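Local coordinates for TrwG component of type IV secretion system (Bartonella birtlesii, PDB 4JF8), which is a VirB8-family component of a type IV secretion system and probably helps assemble the machinery at the inner membrane through its NTF2-like domain, at residues Tyr47-Tyr52 with Arg108-Asn113. Residues are numbered along the deposited sequence; the frame is centred on the assembly and turned at random. Where two conformers were deposited one is given.
With EDO (1,2-ethanediol), chain D.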
loop_
_atom_site.group_PDB
_atom_site.type_symbol
_atom_site.label_atom_id
_atom_site.label_comp_id
_atom_site.label_asym_id
_atom_site.label_seq_id
_atom_site.Cartn_x
_atom_site.Cartn_y
_atom_site.Cartn_z
ATOM N N TYR A 47 -9.786 3.332 -6.177
ATOM C CA TYR A 47 -8.763 2.908 -5.214
ATOM C C TYR A 47 -7.779 1.950 -5.882
ATOM O O TYR A 47 -6.550 2.152 -5.799
ATOM C CB TYR A 47 -9.410 2.244 -4.002
ATOM C CG TYR A 47 -8.413 1.637 -3.048
ATOM C CD1 TYR A 47 -7.750 2.422 -2.126
ATOM C CD2 TYR A 47 -8.074 0.279 -3.115
ATOM C CE1 TYR A 47 -6.814 1.882 -1.254
ATOM C CE2 TYR A 47 -7.135 -0.273 -2.253
ATOM C CZ TYR A 47 -6.500 0.543 -1.338
ATOM O OH TYR A 47 -5.553 0.026 -0.477
ATOM N N TRP A 48 -8.288 0.913 -6.533
ATOM C CA TRP A 48 -7.422 -0.087 -7.161
ATOM C C TRP A 48 -6.651 0.447 -8.364
ATOM O O TRP A 48 -5.460 0.157 -8.523
ATOM C CB TRP A 48 -8.191 -1.374 -7.499
ATOM C CG TRP A 48 -8.550 -2.090 -6.241
ATOM C CD1 TRP A 48 -9.792 -2.189 -5.676
ATOM C CD2 TRP A 48 -7.645 -2.744 -5.346
ATOM N NE1 TRP A 48 -9.707 -2.861 -4.485
ATOM C CE2 TRP A 48 -8.400 -3.206 -4.250
ATOM C CE3 TRP A 48 -6.261 -2.953 -5.349
ATOM C CZ2 TRP A 48 -7.801 -3.879 -3.172
ATOM C CZ3 TRP A 48 -5.694 -3.634 -4.296
ATOM C CH2 TRP A 48 -6.458 -4.082 -3.228
ATOM N N LEU A 49 -7.311 1.253 -9.190
ATOM C CA LEU A 49 -6.649 1.862 -10.335
ATOM C C LEU A 49 -5.530 2.790 -9.903
ATOM O O LEU A 49 -4.466 2.812 -10.521
ATOM C CB LEU A 49 -7.668 2.618 -11.188
ATOM C CG LEU A 49 -8.667 1.691 -11.912
ATOM C CD1 LEU A 49 -9.914 2.469 -12.335
ATOM C CD2 LEU A 49 -8.043 0.949 -13.093
ATOM N N ASN A 50 -5.794 3.581 -8.875
ATOM C CA ASN A 50 -4.778 4.464 -8.322
ATOM C C ASN A 50 -3.586 3.663 -7.791
ATOM O O ASN A 50 -2.420 3.984 -8.067
ATOM C CB ASN A 50 -5.407 5.317 -7.214
ATOM C CG ASN A 50 -4.471 6.349 -6.657
ATOM O OD1 ASN A 50 -4.014 7.230 -7.390
ATOM N ND2 ASN A 50 -4.218 6.296 -5.347
ATOM N N GLN A 51 -3.875 2.629 -7.007
ATOM C CA GLN A 51 -2.802 1.806 -6.467
ATOM C C GLN A 51 -1.986 1.229 -7.617
ATOM O O GLN A 51 -0.749 1.184 -7.566
ATOM C CB GLN A 51 -3.388 0.666 -5.646
ATOM C CG GLN A 51 -2.311 -0.197 -5.014
ATOM C CD GLN A 51 -2.836 -1.260 -4.058
ATOM O OE1 GLN A 51 -2.602 -2.453 -4.241
ATOM N NE2 GLN A 51 -3.556 -0.830 -3.051
ATOM N N TYR A 52 -2.651 0.786 -8.683
ATOM C CA TYR A 52 -1.949 0.194 -9.801
ATOM C C TYR A 52 -1.008 1.176 -10.491
ATOM O O TYR A 52 0.172 0.875 -10.688
ATOM C CB TYR A 52 -2.939 -0.398 -10.818
ATOM C CG TYR A 52 -2.245 -1.287 -11.830
ATOM C CD1 TYR A 52 -1.903 -2.593 -11.482
ATOM C CD2 TYR A 52 -1.853 -0.816 -13.090
ATOM C CE1 TYR A 52 -1.232 -3.426 -12.361
ATOM C CE2 TYR A 52 -1.185 -1.644 -13.973
ATOM C CZ TYR A 52 -0.859 -2.936 -13.598
ATOM O OH TYR A 52 -0.214 -3.759 -14.521
ATOM N N ARG A 108 -3.620 12.729 -11.507
ATOM C CA ARG A 108 -4.474 13.929 -11.577
ATOM C C ARG A 108 -5.949 13.598 -11.656
ATOM O O ARG A 108 -6.763 14.328 -11.116
ATOM C CB ARG A 108 -4.071 14.821 -12.750
ATOM C CG ARG A 108 -2.618 15.268 -12.767
ATOM C CD ARG A 108 -2.238 15.923 -14.107
ATOM N NE ARG A 108 -1.797 14.945 -15.111
ATOM C CZ ARG A 108 -1.796 15.134 -16.439
ATOM N NH1 ARG A 108 -2.239 16.277 -16.954
ATOM N NH2 ARG A 108 -1.378 14.159 -17.271
ATOM N N SER A 109 -6.305 12.523 -12.346
ATOM C CA SER A 109 -7.722 12.106 -12.460
ATOM C C SER A 109 -7.790 10.666 -12.882
ATOM O O SER A 109 -6.878 10.146 -13.534
ATOM C CB SER A 109 -8.497 13.009 -13.426
ATOM O OG SER A 109 -7.985 12.914 -14.729
ATOM N N ILE A 110 -8.899 10.026 -12.526
ATOM C CA ILE A 110 -9.171 8.626 -12.856
ATOM C C ILE A 110 -10.611 8.556 -13.305
ATOM O O ILE A 110 -11.521 8.932 -12.539
ATOM C CB ILE A 110 -8.993 7.697 -11.621
ATOM C CG1 ILE A 110 -7.570 7.807 -11.082
ATOM C CG2 ILE A 110 -9.332 6.260 -12.001
ATOM C CD1 ILE A 110 -7.340 7.044 -9.791
ATOM N N GLN A 111 -10.826 8.107 -14.535
ATOM C CA GLN A 111 -12.175 8.048 -15.105
ATOM C C GLN A 111 -12.528 6.628 -15.550
ATOM O O GLN A 111 -12.224 6.229 -16.678
ATOM C CB GLN A 111 -12.314 9.015 -16.283
ATOM C CG GLN A 111 -12.125 10.482 -15.919
ATOM C CD GLN A 111 -12.998 10.953 -14.759
ATOM O OE1 GLN A 111 -14.077 10.409 -14.495
ATOM N NE2 GLN A 111 -12.529 11.985 -14.056
ATOM N N PRO A 112 -13.179 5.854 -14.672
ATOM C CA PRO A 112 -13.687 4.569 -15.113
ATOM C C PRO A 112 -14.932 4.794 -15.954
ATOM O O PRO A 112 -15.665 5.777 -15.730
ATOM C CB PRO A 112 -14.058 3.856 -13.807
ATOM C CG PRO A 112 -13.608 4.739 -12.690
ATOM C CD PRO A 112 -13.480 6.111 -13.253
ATOM N N ASN A 113 -15.169 3.917 -16.928
ATOM C CA ASN A 113 -16.394 4.001 -17.727
ATOM C C ASN A 113 -17.514 3.130 -17.166
ATOM O O ASN A 113 -18.628 3.134 -17.725
ATOM C CB ASN A 113 -16.124 3.728 -19.201
ATOM C CG ASN A 113 -15.781 2.296 -19.498
ATOM O OD1 ASN A 113 -15.676 1.443 -18.608
ATOM N ND2 ASN A 113 -15.621 2.011 -20.774
HETATM C C1 EDO D . -10.315 -3.009 -0.279
HETATM O O1 EDO D . -11.485 -3.236 0.517
HETATM C C2 EDO D . -10.657 -1.954 -1.314
HETATM O O2 EDO D . -11.542 -2.572 -2.258
#
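Leu49 and Asn50 on helix 42-57 meet Ile110 and Pro112 near the end of strand 101-112 in a small, buried, apolar helix-on-sheet contact of the VirB8 domain, an NTF2-like fold in which a long helix packs on an antiparallel sheet. The axes of helix 47-52 and strand 108-112 approach to 9.4 Å, their N-to-C directions 129° apart. Ile110 is the central piece because its branched side chain points at the helix and sends its CG2 methyl to Leu49 and the end of its CG1-CD1 arm to Asn50. Ile110 CG2 reaches Leu49 CD1 at 3.8 Å, whereas Ile110 CD1, at the end of the ethyl arm, lies 3.7 Å from Asn50 CB. Leucine suits the helix position facing the sheet: CD1 of Leu49 also approaches Pro112 CG, more loosely, at 4.4 Å, bringing the rigid ring into the same apolar patch. Asparagine is accommodated because its aliphatic CB is what chiefly touches the isoleucine, the two side chains crossing at about a right angle. With CG anti to the backbone N (chi1 -175°), the amide lies beside the carbonyl carbon and Asn50 OD1 only grazes Ile110 CD1, at 4.1 Å. Farther round the helix, Trp48 NE1 donates a hydrogen bond of 2.9 Å to O2 of a 1,2-ethanediol, probably from the crystallisation liquor, which Trp48 of the second subunit also binds. Strand 117-128 backs the apolar patch, with Ala118 touching Leu49 and Val120 touching Ile110, while Tyr145 on strand 137-147 meets both Leu49 and Pro112. Arg46, on the same helix, adds a polar tie: its NH2 is hydrogen-bonded to Ile110 O. From the second subunit, Leu158 packs on Ile110 and Leu159 on Asn50, so that this join between helix 42-57 and strand 101-112, outermost within the chain, forms part of the subunit interface.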